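Local structure of concanavalin A-like lectin protein kinase family protein (Theobroma cacao, 6CTH) at residues V13-N21 and S30-D38. The protein probably transfers phosphate from ATP to protein substrates as a plant lectin-receptor-like kinase, represented here by its kinase domain with a bound inhibitor. Numbering follows the deposited sequence.
Sequences VTSNFNAEN and SVYRGFLRD. With FE7 (N-{(3Z)-2-oxo-3-[phenyl({4-[(piperidin-1-yl)methyl]phenyl}amino)methylidene]-2,3-dihydro-1H-indol-5-yl}ethanesulfonamide), chain B.
The ring of F17 turns its edge to one face of the Y32 ring, a T-shaped pair with the planes at 75°. CD1 of F17 makes the ring contact, 3.8 Å from CD1 of Y32. CB of F17 sits over the centre of the same Y32 face as a CH-pi contact. With chi1 of Y32 at -64°, CG lies anti to the carbonyl carbon and the ring meets 13-21. N18 O lies in plane at the Y32 edge, 3.6 Å from CD2. A water in the same plane joins Y32 OH to F17 O. One face of the F17 ring carries T14 OG1 over its centre. This hydroxyl oxygen also accepts from F17 N, an ST motif, and is hydrogen-bonded to L10 O of helix 7-14.

Two nearly straight backbone bonds tie 13-21 to the strand. R33 N donates to N21 O at 2.8 Å. F35 N donates to V13 O at 3.0 Å. Between them G34 brings its CA within 3.3 Å of V13 O. The N21 side chain bonds back within its own segment: ND2 gives a 2.8 Å bond to T14 O. N18 N reaches that oxygen from the opposite face, so two donors grip it. Further along, V13 CG1 touches L36 CD2 at 3.9 Å.

V31 points away from 13-21, and its CB packs against C12 of the inhibitor FE7. The strand therefore has the inhibitor on one side and 13-21 on the other. S15, with positive phi, follows the last helical turn in a Schellman motif. Segment 13-21 packs on the side of the glycine-rich-loop hairpin, 22-25 and 29-36, turned away from the inhibitor, in the N-lobe of a protein kinase fold.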
loop_
_atom_site.group_PDB
_atom_site.type_symbol
_atom_site.label_atom_id
_atom_site.label_comp_id
_atom_site.label_asym_id
_atom_site.label_seq_id
_atom_site.Cartn_x
_atom_site.Cartn_y
_atom_site.Cartn_z
ATOM N N VAL A 13 -17.746 -19.197 11.887
ATOM C CA VAL A 13 -18.118 -18.335 10.770
ATOM C C VAL A 13 -17.261 -18.538 9.545
ATOM O O VAL A 13 -17.722 -18.241 8.455
ATOM C CB VAL A 13 -18.182 -16.841 11.151
ATOM C CG1 VAL A 13 -19.235 -16.655 12.219
ATOM C CG2 VAL A 13 -16.806 -16.325 11.525
ATOM N N THR A 14 -16.042 -19.060 9.713
ATOM C CA THR A 14 -15.170 -19.431 8.563
ATOM C C THR A 14 -15.234 -20.911 8.099
ATOM O O THR A 14 -14.482 -21.319 7.195
ATOM C CB THR A 14 -13.704 -19.152 8.883
ATOM O OG1 THR A 14 -13.258 -19.961 9.980
ATOM C CG2 THR A 14 -13.508 -17.674 9.170
ATOM N N SER A 15 -16.111 -21.698 8.726
ATOM C CA SER A 15 -16.203 -23.136 8.466
ATOM C C SER A 15 -14.859 -23.821 8.701
ATOM O O SER A 15 -14.380 -24.557 7.839
ATOM C CB SER A 15 -16.697 -23.433 7.047
ATOM O OG SER A 15 -18.051 -23.071 6.908
ATOM N N ASN A 16 -14.292 -23.587 9.890
ATOM C CA ASN A 16 -12.992 -24.092 10.293
ATOM C C ASN A 16 -11.945 -23.709 9.267
ATOM O O ASN A 16 -11.173 -24.543 8.797
ATOM C CB ASN A 16 -13.041 -25.626 10.518
ATOM C CG ASN A 16 -13.812 -25.996 11.755
ATOM O OD1 ASN A 16 -13.965 -25.184 12.686
ATOM N ND2 ASN A 16 -14.362 -27.247 11.782
ATOM N N PHE A 17 -11.952 -22.426 8.899
ATOM C CA PHE A 17 -10.992 -21.878 7.945
ATOM C C PHE A 17 -10.847 -22.729 6.688
ATOM O O PHE A 17 -9.739 -23.084 6.269
ATOM C CB PHE A 17 -9.654 -21.681 8.662
ATOM C CG PHE A 17 -9.783 -20.846 9.892
ATOM C CD1 PHE A 17 -9.838 -19.462 9.790
ATOM C CD2 PHE A 17 -9.910 -21.450 11.146
ATOM C CE1 PHE A 17 -9.998 -18.686 10.927
ATOM C CE2 PHE A 17 -10.062 -20.682 12.287
ATOM C CZ PHE A 17 -10.112 -19.292 12.173
ATOM N N ASN A 18 -11.998 -23.055 6.108
ATOM C CA ASN A 18 -12.088 -23.945 4.954
ATOM C C ASN A 18 -11.409 -23.248 3.795
ATOM O O ASN A 18 -11.536 -22.004 3.597
ATOM C CB ASN A 18 -13.546 -24.220 4.583
ATOM C CG ASN A 18 -13.700 -25.347 3.576
ATOM O OD1 ASN A 18 -13.410 -25.152 2.397
ATOM N ND2 ASN A 18 -14.205 -26.515 4.029
ATOM N N ALA A 19 -10.722 -24.033 2.970
ATOM C CA ALA A 19 -10.027 -23.480 1.863
ATOM C C ALA A 19 -10.923 -22.732 0.871
ATOM O O ALA A 19 -10.473 -21.745 0.263
ATOM C CB ALA A 19 -9.190 -24.569 1.141
ATOM N N GLU A 20 -12.169 -23.166 0.732
ATOM C CA GLU A 20 -13.113 -22.498 -0.143
ATOM C C GLU A 20 -13.400 -21.068 0.360
ATOM O O GLU A 20 -13.835 -20.222 -0.415
ATOM C CB GLU A 20 -14.426 -23.273 -0.292
ATOM C CG GLU A 20 -14.292 -24.576 -1.089
ATOM C CD GLU A 20 -15.594 -25.360 -1.241
ATOM O OE1 GLU A 20 -15.514 -26.628 -1.223
ATOM O OE2 GLU A 20 -16.702 -24.721 -1.342
ATOM N N ASN A 21 -13.145 -20.800 1.640
ATOM C CA ASN A 21 -13.359 -19.435 2.175
ATOM C C ASN A 21 -12.095 -18.562 2.192
ATOM O O ASN A 21 -12.155 -17.425 2.644
ATOM C CB ASN A 21 -13.958 -19.507 3.576
ATOM C CG ASN A 21 -15.330 -20.145 3.574
ATOM O OD1 ASN A 21 -16.099 -20.015 2.606
ATOM N ND2 ASN A 21 -15.667 -20.803 4.676
ATOM N N SER A 30 -3.061 -16.135 6.299
ATOM C CA SER A 30 -4.116 -16.221 5.305
ATOM C C SER A 30 -5.349 -15.472 5.796
ATOM O O SER A 30 -5.651 -15.487 6.994
ATOM C CB SER A 30 -4.493 -17.679 5.087
ATOM O OG SER A 30 -3.426 -18.344 4.401
ATOM N N VAL A 31 -6.100 -14.905 4.869
ATOM C CA VAL A 31 -7.355 -14.214 5.214
ATOM C C VAL A 31 -8.541 -15.005 4.657
ATOM O O VAL A 31 -8.546 -15.401 3.466
ATOM C CB VAL A 31 -7.359 -12.794 4.643
ATOM C CG1 VAL A 31 -8.599 -12.015 5.089
ATOM C CG2 VAL A 31 -6.078 -12.053 5.051
ATOM N N TYR A 32 -9.557 -15.184 5.502
ATOM C CA TYR A 32 -10.761 -15.970 5.186
ATOM C C TYR A 32 -12.012 -15.136 5.271
ATOM O O TYR A 32 -12.100 -14.289 6.168
ATOM C CB TYR A 32 -10.879 -17.144 6.145
ATOM C CG TYR A 32 -9.734 -18.132 6.004
ATOM C CD1 TYR A 32 -8.520 -17.903 6.644
ATOM C CD2 TYR A 32 -9.866 -19.291 5.234
ATOM C CE1 TYR A 32 -7.459 -18.775 6.517
ATOM C CE2 TYR A 32 -8.802 -20.152 5.084
ATOM C CZ TYR A 32 -7.612 -19.909 5.752
ATOM O OH TYR A 32 -6.537 -20.752 5.644
ATOM N N ARG A 33 -12.983 -15.428 4.417
ATOM C CA ARG A 33 -14.268 -14.767 4.466
ATOM C C ARG A 33 -15.062 -15.497 5.551
ATOM O O ARG A 33 -15.095 -16.720 5.582
ATOM C CB ARG A 33 -14.976 -14.887 3.121
ATOM C CG ARG A 33 -16.193 -13.994 2.962
ATOM C CD ARG A 33 -16.894 -14.263 1.643
ATOM N NE ARG A 33 -17.992 -15.209 1.800
ATOM C CZ ARG A 33 -17.947 -16.487 1.435
ATOM N NH1 ARG A 33 -19.001 -17.265 1.626
ATOM N NH2 ARG A 33 -16.853 -16.989 0.877
ATOM N N GLY A 34 -15.682 -14.740 6.445
ATOM C CA GLY A 34 -16.479 -15.296 7.545
ATOM C C GLY A 34 -17.888 -14.779 7.338
ATOM O O GLY A 34 -18.037 -13.652 6.919
ATOM N N PHE A 35 -18.892 -15.609 7.596
ATOM C CA PHE A 35 -20.319 -15.275 7.388
ATOM C C PHE A 35 -20.982 -15.222 8.743
ATOM O O PHE A 35 -20.924 -16.191 9.500
ATOM C CB PHE A 35 -20.991 -16.303 6.460
ATOM C CG PHE A 35 -22.479 -16.086 6.236
ATOM C CD1 PHE A 35 -23.016 -14.796 6.066
ATOM C CD2 PHE A 35 -23.341 -17.181 6.149
ATOM C CE1 PHE A 35 -24.380 -14.617 5.853
ATOM C CE2 PHE A 35 -24.704 -17.004 5.921
ATOM C CZ PHE A 35 -25.223 -15.721 5.772
ATOM N N LEU A 36 -21.579 -14.059 9.049
ATOM C CA LEU A 36 -22.314 -13.830 10.302
ATOM C C LEU A 36 -23.804 -14.061 10.010
ATOM O O LEU A 36 -24.436 -13.254 9.297
ATOM C CB LEU A 36 -22.089 -12.401 10.827
ATOM C CG LEU A 36 -20.653 -11.948 11.131
ATOM C CD1 LEU A 36 -20.657 -10.510 11.671
ATOM C CD2 LEU A 36 -19.980 -12.862 12.144
ATOM N N ARG A 37 -24.318 -15.195 10.494
ATOM C CA ARG A 37 -25.721 -15.612 10.314
ATOM C C ARG A 37 -26.716 -14.649 10.933
ATOM O O ARG A 37 -27.761 -14.385 10.337
ATOM C CB ARG A 37 -26.015 -16.938 11.022
ATOM C CG ARG A 37 -25.348 -18.160 10.459
ATOM C CD ARG A 37 -25.979 -19.460 10.989
ATOM N NE ARG A 37 -27.409 -19.481 10.796
ATOM C CZ ARG A 37 -28.027 -19.620 9.631
ATOM N NH1 ARG A 37 -27.328 -19.741 8.495
ATOM N NH2 ARG A 37 -29.355 -19.583 9.617
ATOM N N ASP A 38 -26.412 -14.230 12.165
ATOM C CA ASP A 38 -27.277 -13.322 12.939
ATOM C C ASP A 38 -27.401 -11.917 12.309
ATOM O O ASP A 38 -28.440 -11.277 12.462
ATOM C CB ASP A 38 -26.790 -13.215 14.399
HETATM C C4 FE7 B . -8.734 -7.979 3.521
HETATM C C14 FE7 B . -5.639 -10.430 0.164
HETATM C C5 FE7 B . -9.482 -7.318 4.513
HETATM C C6 FE7 B . -8.880 -6.761 5.628
HETATM C C11 FE7 B . -8.193 -9.603 0.887
HETATM C C7 FE7 B . -7.504 -6.834 5.748
HETATM C C8 FE7 B . -11.011 -7.981 2.981
HETATM C C9 FE7 B . -9.677 -8.439 2.515
HETATM C C10 FE7 B . -9.512 -9.111 1.324
HETATM C C12 FE7 B . -7.556 -10.624 1.582
HETATM C C13 FE7 B . -6.285 -11.030 1.220
HETATM N N1 FE7 B . -10.818 -7.334 4.155
HETATM N N2 FE7 B . -10.570 -9.229 0.510
HETATM C C3 FE7 B . -7.347 -8.026 3.650
HETATM N N3 FE7 B . -12.295 -13.051 -4.376
HETATM O O2 FE7 B . -12.091 -8.152 2.429
HETATM C C2 FE7 B . -6.735 -7.424 4.750
HETATM N N FE7 B . -5.319 -7.308 4.864
HETATM S S FE7 B . -4.144 -7.796 3.861
HETATM O O FE7 B . -4.664 -8.798 2.987
HETATM O O1 FE7 B . -3.001 -8.089 4.667
HETATM C C1 FE7 B . -3.911 -6.280 2.995
HETATM C C FE7 B . -3.911 -5.169 4.016
HETATM C C16 FE7 B . -7.535 -9.011 -0.183
HETATM C C15 FE7 B . -6.264 -9.423 -0.537
HETATM C C17 FE7 B . -10.802 -9.894 -0.715
HETATM C C22 FE7 B . -9.839 -10.687 -1.322
HETATM C C21 FE7 B . -10.097 -11.283 -2.543
HETATM C C20 FE7 B . -11.312 -11.100 -3.185
HETATM C C19 FE7 B . -12.266 -10.303 -2.574
HETATM C C18 FE7 B . -12.021 -9.707 -1.351
HETATM C C23 FE7 B . -11.597 -11.766 -4.510
HETATM C C28 FE7 B . -12.681 -13.581 -5.685
HETATM C C27 FE7 B . -13.485 -14.852 -5.552
HETATM C C26 FE7 B . -12.724 -15.900 -4.767
HETATM C C25 FE7 B . -12.210 -15.329 -3.462
HETATM C C24 FE7 B . -11.458 -14.039 -3.693
HETATM O O HOH W 1 -7.310 -22.945 4.290
#